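Local atomic coordinates of uncharacterized protein TP-0789 domain-containing protein (Nitrosomonas europaea ATCC 19718, PDB entry 3BUU), a protein that is of unknown function but belongs to the LolA superfamily, and so may bind lipoproteins or other lipid-bearing ligands, as its relatives do. Residues Arg121-Leu135 with Lys146-Lys160. Sequence-based numbering, arbitrary orientation.
Sequences RNESIDDEDYYVLEL and KVLLWVNQSNFRPYK
W150 and E123 meet through a single indole bond: NE1 donates to OE1 at 2.8 Å, with the oxygen in the ring plane but the N-H arriving from above the carboxylate. The other oxygen of E123, OE2, takes both NE and NH2 of R121 in a side-on salt bridge, and a water joins OE1 to K160 NZ. At the turn end, N152 ND2 donates to E128 OE2 at 3.0 Å, while N152 OD1 closes an Asx turn onto S154 N.

Backbone bonds join the facing parts of strands 128-137 and 146-152 as an antiparallel hairpin of this LolA-superfamily fold, flanked by strand 115-125, with Y131, L133 and L135 forming hydrogen-bonded pairs with V151, L149 and V147. Q153 N extends the ladder to D129 O at 2.9 Å.

Aromatic contacts gather on the face bearing Y130, V132 and W150. Y130 and Y159 form an offset stack, centroids 4.3 Å apart and planes 21° apart, and W150 turns an edge toward the face of Y130. V132 CG2, placed beside its backbone N by chi1 of -174°, sits over one indole face, 3.6 Å from the five-membered ring's centroid; K160 CE covers the opposite face. Across the sheet, Q153 CG lies almost centrally over Y131, 3.5 Å from the ring centroid, and the face bearing Y131, L133 and V151 packs on I12 of helix 9-20.

The contact illustrates how a buried aromatic is fixed: packing on both faces and one polar bond at its edge set the indole's rotation, while R121 directly, and K160 through the water, probably stabilise a negative charge on E123.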
loop_
_atom_site.group_PDB
_atom_site.type_symbol
_atom_site.label_atom_id
_atom_site.label_comp_id
_atom_site.label_asym_id
_atom_site.label_seq_id
_atom_site.Cartn_x
_atom_site.Cartn_y
_atom_site.Cartn_z
ATOM N N ARG A 121 17.584 14.448 -1.693
ATOM C CA ARG A 121 18.580 14.648 -2.721
ATOM C C ARG A 121 17.927 14.391 -4.060
ATOM O O ARG A 121 16.852 13.806 -4.115
ATOM C CB ARG A 121 19.798 13.709 -2.526
ATOM C CG ARG A 121 19.450 12.237 -2.615
ATOM C CD ARG A 121 20.672 11.330 -2.408
ATOM N NE ARG A 121 20.292 9.885 -2.402
ATOM C CZ ARG A 121 20.007 9.136 -1.333
ATOM N NH1 ARG A 121 20.082 9.626 -0.106
ATOM N NH2 ARG A 121 19.628 7.868 -1.511
ATOM N N ASN A 122 18.594 14.807 -5.121
ATOM C CA ASN A 122 18.304 14.319 -6.460
ATOM C C ASN A 122 19.271 13.227 -6.837
ATOM O O ASN A 122 20.415 13.275 -6.406
ATOM C CB ASN A 122 18.330 15.526 -7.418
ATOM C CG ASN A 122 17.159 16.501 -7.142
ATOM O OD1 ASN A 122 16.033 16.089 -7.003
ATOM N ND2 ASN A 122 17.458 17.772 -6.979
ATOM N N GLU A 123 18.835 12.239 -7.604
ATOM C CA GLU A 123 19.713 11.181 -8.091
ATOM C C GLU A 123 19.488 10.948 -9.567
ATOM O O GLU A 123 18.362 10.995 -10.032
ATOM C CB GLU A 123 19.414 9.845 -7.396
ATOM C CG GLU A 123 19.952 9.632 -6.048
ATOM C CD GLU A 123 19.802 8.216 -5.497
ATOM O OE1 GLU A 123 19.491 7.232 -6.201
ATOM O OE2 GLU A 123 20.085 8.121 -4.291
ATOM N N SER A 124 20.568 10.684 -10.283
ATOM C CA SER A 124 20.523 10.284 -11.668
ATOM C C SER A 124 20.827 8.797 -11.708
ATOM O O SER A 124 21.779 8.329 -11.100
ATOM C CB SER A 124 21.612 11.023 -12.458
ATOM O OG SER A 124 21.459 12.424 -12.342
ATOM N N ILE A 125 20.018 8.044 -12.405
ATOM C CA ILE A 125 20.296 6.644 -12.550
ATOM C C ILE A 125 20.071 6.584 -14.045
ATOM O O ILE A 125 18.922 6.594 -14.506
ATOM C CB ILE A 125 19.341 5.738 -11.668
ATOM C CG1 ILE A 125 19.397 6.098 -10.165
ATOM C CG2 ILE A 125 19.613 4.247 -11.878
ATOM C CD1 ILE A 125 18.343 5.359 -9.284
ATOM N N ASP A 126 21.193 6.580 -14.789
ATOM C CA ASP A 126 21.196 6.661 -16.266
ATOM C C ASP A 126 20.823 8.029 -16.880
ATOM O O ASP A 126 21.333 9.047 -16.420
ATOM C CB ASP A 126 20.431 5.490 -16.895
ATOM C CG ASP A 126 21.276 4.706 -17.918
ATOM O OD1 ASP A 126 22.284 5.228 -18.483
ATOM O OD2 ASP A 126 20.892 3.541 -18.144
ATOM N N ASP A 127 19.986 8.092 -17.921
ATOM C CA ASP A 127 19.584 9.407 -18.426
ATOM C C ASP A 127 18.312 9.922 -17.737
ATOM O O ASP A 127 17.693 10.901 -18.220
ATOM C CB ASP A 127 19.542 9.518 -19.978
ATOM C CG ASP A 127 18.472 8.645 -20.621
ATOM O OD1 ASP A 127 17.894 7.763 -19.946
ATOM O OD2 ASP A 127 18.214 8.843 -21.830
ATOM N N GLU A 128 17.948 9.283 -16.605
ATOM C CA GLU A 128 16.782 9.643 -15.799
ATOM C C GLU A 128 17.153 10.267 -14.462
ATOM O O GLU A 128 17.971 9.754 -13.719
ATOM C CB GLU A 128 15.906 8.430 -15.530
ATOM C CG GLU A 128 15.287 7.851 -16.782
ATOM C CD GLU A 128 14.231 8.762 -17.342
ATOM O OE1 GLU A 128 14.590 9.755 -18.016
ATOM O OE2 GLU A 128 13.042 8.492 -17.101
ATOM N N ASP A 129 16.498 11.371 -14.143
ATOM C CA ASP A 129 16.714 12.057 -12.880
ATOM C C ASP A 129 15.495 11.848 -12.007
ATOM O O ASP A 129 14.368 11.869 -12.478
ATOM C CB ASP A 129 16.893 13.574 -13.072
ATOM C CG ASP A 129 18.014 13.914 -14.013
ATOM O OD1 ASP A 129 19.099 13.386 -13.783
ATOM O OD2 ASP A 129 17.822 14.733 -14.956
ATOM N N TYR A 130 15.761 11.694 -10.721
ATOM C CA TYR A 130 14.759 11.423 -9.725
ATOM C C TYR A 130 14.871 12.405 -8.598
ATOM O O TYR A 130 15.974 12.718 -8.154
ATOM C CB TYR A 130 14.913 9.979 -9.157
ATOM C CG TYR A 130 14.771 8.944 -10.210
ATOM C CD1 TYR A 130 13.511 8.453 -10.580
ATOM C CD2 TYR A 130 15.894 8.471 -10.870
ATOM C CE1 TYR A 130 13.426 7.535 -11.603
ATOM C CE2 TYR A 130 15.799 7.538 -11.871
ATOM C CZ TYR A 130 14.563 7.094 -12.254
ATOM O OH TYR A 130 14.474 6.137 -13.239
ATOM N N TYR A 131 13.733 12.852 -8.097
ATOM C CA TYR A 131 13.664 13.439 -6.775
ATOM C C TYR A 131 13.687 12.299 -5.769
ATOM O O TYR A 131 12.887 11.376 -5.893
ATOM C CB TYR A 131 12.357 14.210 -6.589
ATOM C CG TYR A 131 12.096 15.305 -7.570
ATOM C CD1 TYR A 131 12.898 16.420 -7.637
ATOM C CD2 TYR A 131 10.979 15.261 -8.400
ATOM C CE1 TYR A 131 12.584 17.491 -8.514
ATOM C CE2 TYR A 131 10.670 16.296 -9.271
ATOM C CZ TYR A 131 11.475 17.415 -9.342
ATOM O OH TYR A 131 11.161 18.457 -10.186
ATOM N N VAL A 132 14.501 12.395 -4.718
ATOM C CA VAL A 132 14.454 11.436 -3.608
ATOM C C VAL A 132 13.835 12.150 -2.436
ATOM O O VAL A 132 14.477 13.056 -1.855
ATOM C CB VAL A 132 15.836 10.818 -3.258
ATOM C CG1 VAL A 132 15.649 9.733 -2.194
ATOM C CG2 VAL A 132 16.485 10.246 -4.495
ATOM N N LEU A 133 12.588 11.810 -2.130
ATOM C CA LEU A 133 11.904 12.438 -1.024
ATOM C C LEU A 133 12.093 11.626 0.240
ATOM O O LEU A 133 11.931 10.410 0.225
ATOM C CB LEU A 133 10.386 12.528 -1.274
ATOM C CG LEU A 133 9.973 13.341 -2.510
ATOM C CD1 LEU A 133 8.421 13.386 -2.638
ATOM C CD2 LEU A 133 10.515 14.745 -2.457
ATOM N N GLU A 134 12.386 12.296 1.340
ATOM C CA GLU A 134 12.354 11.675 2.650
ATOM C C GLU A 134 10.969 11.939 3.246
ATOM O O GLU A 134 10.576 13.109 3.420
ATOM C CB GLU A 134 13.444 12.265 3.543
ATOM C CG GLU A 134 13.391 11.627 4.917
ATOM C CD GLU A 134 14.687 11.709 5.681
ATOM O OE1 GLU A 134 15.695 12.181 5.133
ATOM O OE2 GLU A 134 14.707 11.267 6.845
ATOM N N LEU A 135 10.249 10.855 3.535
ATOM C CA LEU A 135 8.891 10.921 4.082
ATOM C C LEU A 135 8.985 10.519 5.526
ATOM O O LEU A 135 9.305 9.369 5.857
ATOM C CB LEU A 135 8.009 9.932 3.324
ATOM C CG LEU A 135 7.912 10.127 1.822
ATOM C CD1 LEU A 135 6.862 9.210 1.221
ATOM C CD2 LEU A 135 7.695 11.522 1.383
ATOM N N LYS A 146 9.741 6.067 8.457
ATOM C CA LYS A 146 10.490 6.755 7.436
ATOM C C LYS A 146 10.427 5.968 6.147
ATOM O O LYS A 146 10.618 4.752 6.150
ATOM C CB LYS A 146 11.975 6.937 7.886
ATOM C CG LYS A 146 12.931 7.362 6.816
ATOM C CD LYS A 146 14.375 7.373 7.386
ATOM C CE LYS A 146 15.398 7.457 6.303
ATOM N NZ LYS A 146 16.744 7.633 6.923
ATOM N N VAL A 147 10.193 6.682 5.042
ATOM C CA VAL A 147 10.240 6.100 3.698
ATOM C C VAL A 147 11.101 7.035 2.843
ATOM O O VAL A 147 10.929 8.258 2.937
ATOM C CB VAL A 147 8.815 5.986 3.095
ATOM C CG1 VAL A 147 8.857 5.340 1.699
ATOM C CG2 VAL A 147 7.933 5.140 4.007
ATOM N N LEU A 148 11.961 6.510 1.976
ATOM C CA LEU A 148 12.581 7.311 0.926
ATOM C C LEU A 148 11.910 6.899 -0.365
ATOM O O LEU A 148 11.864 5.723 -0.694
ATOM C CB LEU A 148 14.099 7.054 0.844
ATOM C CG LEU A 148 14.912 7.403 2.084
ATOM C CD1 LEU A 148 16.391 7.232 1.759
ATOM C CD2 LEU A 148 14.583 8.764 2.636
ATOM N N LEU A 149 11.374 7.877 -1.087
ATOM C CA LEU A 149 10.617 7.640 -2.306
ATOM C C LEU A 149 11.298 8.342 -3.478
ATOM O O LEU A 149 11.516 9.554 -3.429
ATOM C CB LEU A 149 9.176 8.168 -2.140
ATOM C CG LEU A 149 8.274 7.981 -3.374
ATOM C CD1 LEU A 149 7.978 6.528 -3.660
ATOM C CD2 LEU A 149 7.008 8.786 -3.204
ATOM N N TRP A 150 11.632 7.577 -4.515
ATOM C CA TRP A 150 12.170 8.113 -5.752
ATOM C C TRP A 150 11.016 8.435 -6.692
ATOM O O TRP A 150 10.202 7.548 -6.996
ATOM C CB TRP A 150 13.082 7.084 -6.418
ATOM C CG TRP A 150 14.480 6.979 -5.898
ATOM C CD1 TRP A 150 15.597 7.289 -6.598
ATOM C CD2 TRP A 150 14.925 6.489 -4.621
ATOM N NE1 TRP A 150 16.713 7.071 -5.825
ATOM C CE2 TRP A 150 16.323 6.608 -4.601
ATOM C CE3 TRP A 150 14.275 5.991 -3.486
ATOM C CZ2 TRP A 150 17.105 6.231 -3.526
ATOM C CZ3 TRP A 150 15.053 5.610 -2.363
ATOM C CH2 TRP A 150 16.467 5.740 -2.418
ATOM N N VAL A 151 10.971 9.668 -7.176
ATOM C CA VAL A 151 9.931 10.151 -8.059
ATOM C C VAL A 151 10.625 10.686 -9.308
ATOM O O VAL A 151 11.510 11.550 -9.225
ATOM C CB VAL A 151 9.080 11.236 -7.370
ATOM C CG1 VAL A 151 8.030 11.752 -8.355
ATOM C CG2 VAL A 151 8.398 10.695 -6.136
ATOM N N ASN A 152 10.236 10.165 -10.467
ATOM C CA ASN A 152 10.849 10.624 -11.723
ATOM C C ASN A 152 10.588 12.105 -11.933
ATOM O O ASN A 152 9.447 12.564 -11.859
ATOM C CB ASN A 152 10.217 9.814 -12.849
ATOM C CG ASN A 152 11.010 9.857 -14.116
ATOM O OD1 ASN A 152 11.415 10.901 -14.543
ATOM N ND2 ASN A 152 11.184 8.735 -14.744
ATOM N N GLN A 153 11.637 12.876 -12.213
ATOM C CA GLN A 153 11.464 14.317 -12.389
ATOM C C GLN A 153 10.704 14.632 -13.657
ATOM O O GLN A 153 10.113 15.696 -13.773
ATOM C CB GLN A 153 12.797 15.021 -12.452
ATOM C CG GLN A 153 13.580 14.955 -11.138
ATOM C CD GLN A 153 14.827 15.800 -11.162
ATOM O OE1 GLN A 153 15.100 16.502 -12.135
ATOM N NE2 GLN A 153 15.630 15.681 -10.135
ATOM N N SER A 154 10.748 13.745 -14.645
ATOM C CA SER A 154 10.167 14.048 -15.938
ATOM C C SER A 154 8.647 14.025 -15.884
ATOM O O SER A 154 8.014 14.859 -16.527
ATOM C CB SER A 154 10.677 13.050 -17.015
ATOM O OG SER A 154 10.251 11.734 -16.797
ATOM N N ASN A 155 8.062 13.051 -15.197
ATOM C CA ASN A 155 6.616 12.790 -15.258
ATOM C C ASN A 155 6.020 12.479 -13.886
ATOM O O ASN A 155 4.857 12.108 -13.824
ATOM C CB ASN A 155 6.314 11.658 -16.235
ATOM C CG ASN A 155 7.041 10.394 -15.900
ATOM O OD1 ASN A 155 7.614 10.239 -14.825
ATOM N ND2 ASN A 155 7.057 9.476 -16.858
ATOM N N PHE A 156 6.798 12.640 -12.808
ATOM C CA PHE A 156 6.328 12.432 -11.440
ATOM C C PHE A 156 5.940 11.019 -11.130
ATOM O O PHE A 156 5.315 10.761 -10.102
ATOM C CB PHE A 156 5.221 13.425 -11.040
ATOM C CG PHE A 156 5.666 14.852 -11.166
ATOM C CD1 PHE A 156 6.418 15.468 -10.166
ATOM C CD2 PHE A 156 5.323 15.574 -12.300
ATOM C CE1 PHE A 156 6.838 16.794 -10.289
ATOM C CE2 PHE A 156 5.721 16.906 -12.436
ATOM C CZ PHE A 156 6.478 17.515 -11.445
ATOM N N ARG A 157 6.332 10.069 -11.977
ATOM C CA ARG A 157 5.997 8.682 -11.662
ATOM C C ARG A 157 6.773 8.192 -10.442
ATOM O O ARG A 157 7.980 8.411 -10.336
ATOM C CB ARG A 157 6.318 7.748 -12.801
ATOM C CG ARG A 157 5.364 7.764 -13.928
ATOM C CD ARG A 157 5.806 6.765 -14.962
ATOM N NE ARG A 157 4.959 6.908 -16.094
ATOM C CZ ARG A 157 5.031 6.098 -17.132
ATOM N NH1 ARG A 157 5.951 5.143 -17.133
ATOM N NH2 ARG A 157 4.202 6.257 -18.144
ATOM N N PRO A 158 6.105 7.428 -9.562
ATOM C CA PRO A 158 6.897 6.732 -8.530
ATOM C C PRO A 158 7.785 5.699 -9.204
ATOM O O PRO A 158 7.335 4.965 -10.099
ATOM C CB PRO A 158 5.802 6.115 -7.638
ATOM C CG PRO A 158 4.629 5.898 -8.556
ATOM C CD PRO A 158 4.681 7.045 -9.549
ATOM N N TYR A 159 9.009 5.578 -8.691
ATOM C CA TYR A 159 9.984 4.676 -9.258
ATOM C C TYR A 159 10.322 3.547 -8.301
ATOM O O TYR A 159 10.212 2.379 -8.655
ATOM C CB TYR A 159 11.236 5.470 -9.667
ATOM C CG TYR A 159 12.411 4.644 -10.103
ATOM C CD1 TYR A 159 12.330 3.779 -11.179
ATOM C CD2 TYR A 159 13.616 4.749 -9.437
ATOM C CE1 TYR A 159 13.426 3.029 -11.568
ATOM C CE2 TYR A 159 14.704 4.006 -9.811
ATOM C CZ TYR A 159 14.608 3.170 -10.877
ATOM O OH TYR A 159 15.682 2.402 -11.259
ATOM N N LYS A 160 10.753 3.885 -7.085
ATOM C CA LYS A 160 11.107 2.890 -6.100
ATOM C C LYS A 160 11.050 3.550 -4.745
ATOM O O LYS A 160 11.001 4.787 -4.622
ATOM C CB LYS A 160 12.515 2.310 -6.392
ATOM C CG LYS A 160 13.669 3.234 -6.081
ATOM C CD LYS A 160 15.016 2.608 -6.423
ATOM C CE LYS A 160 16.169 3.534 -5.975
ATOM N NZ LYS A 160 17.480 2.883 -6.206
HETATM O O HOH W 1 19.498 4.619 -5.398
HETATM O O HOH W 2 11.026 9.598 -18.403
HETATM O O HOH W 3 13.901 12.105 -15.529
HETATM O O HOH W 4 17.552 17.489 -13.081
HETATM O O HOH W 5 16.663 10.028 8.290
#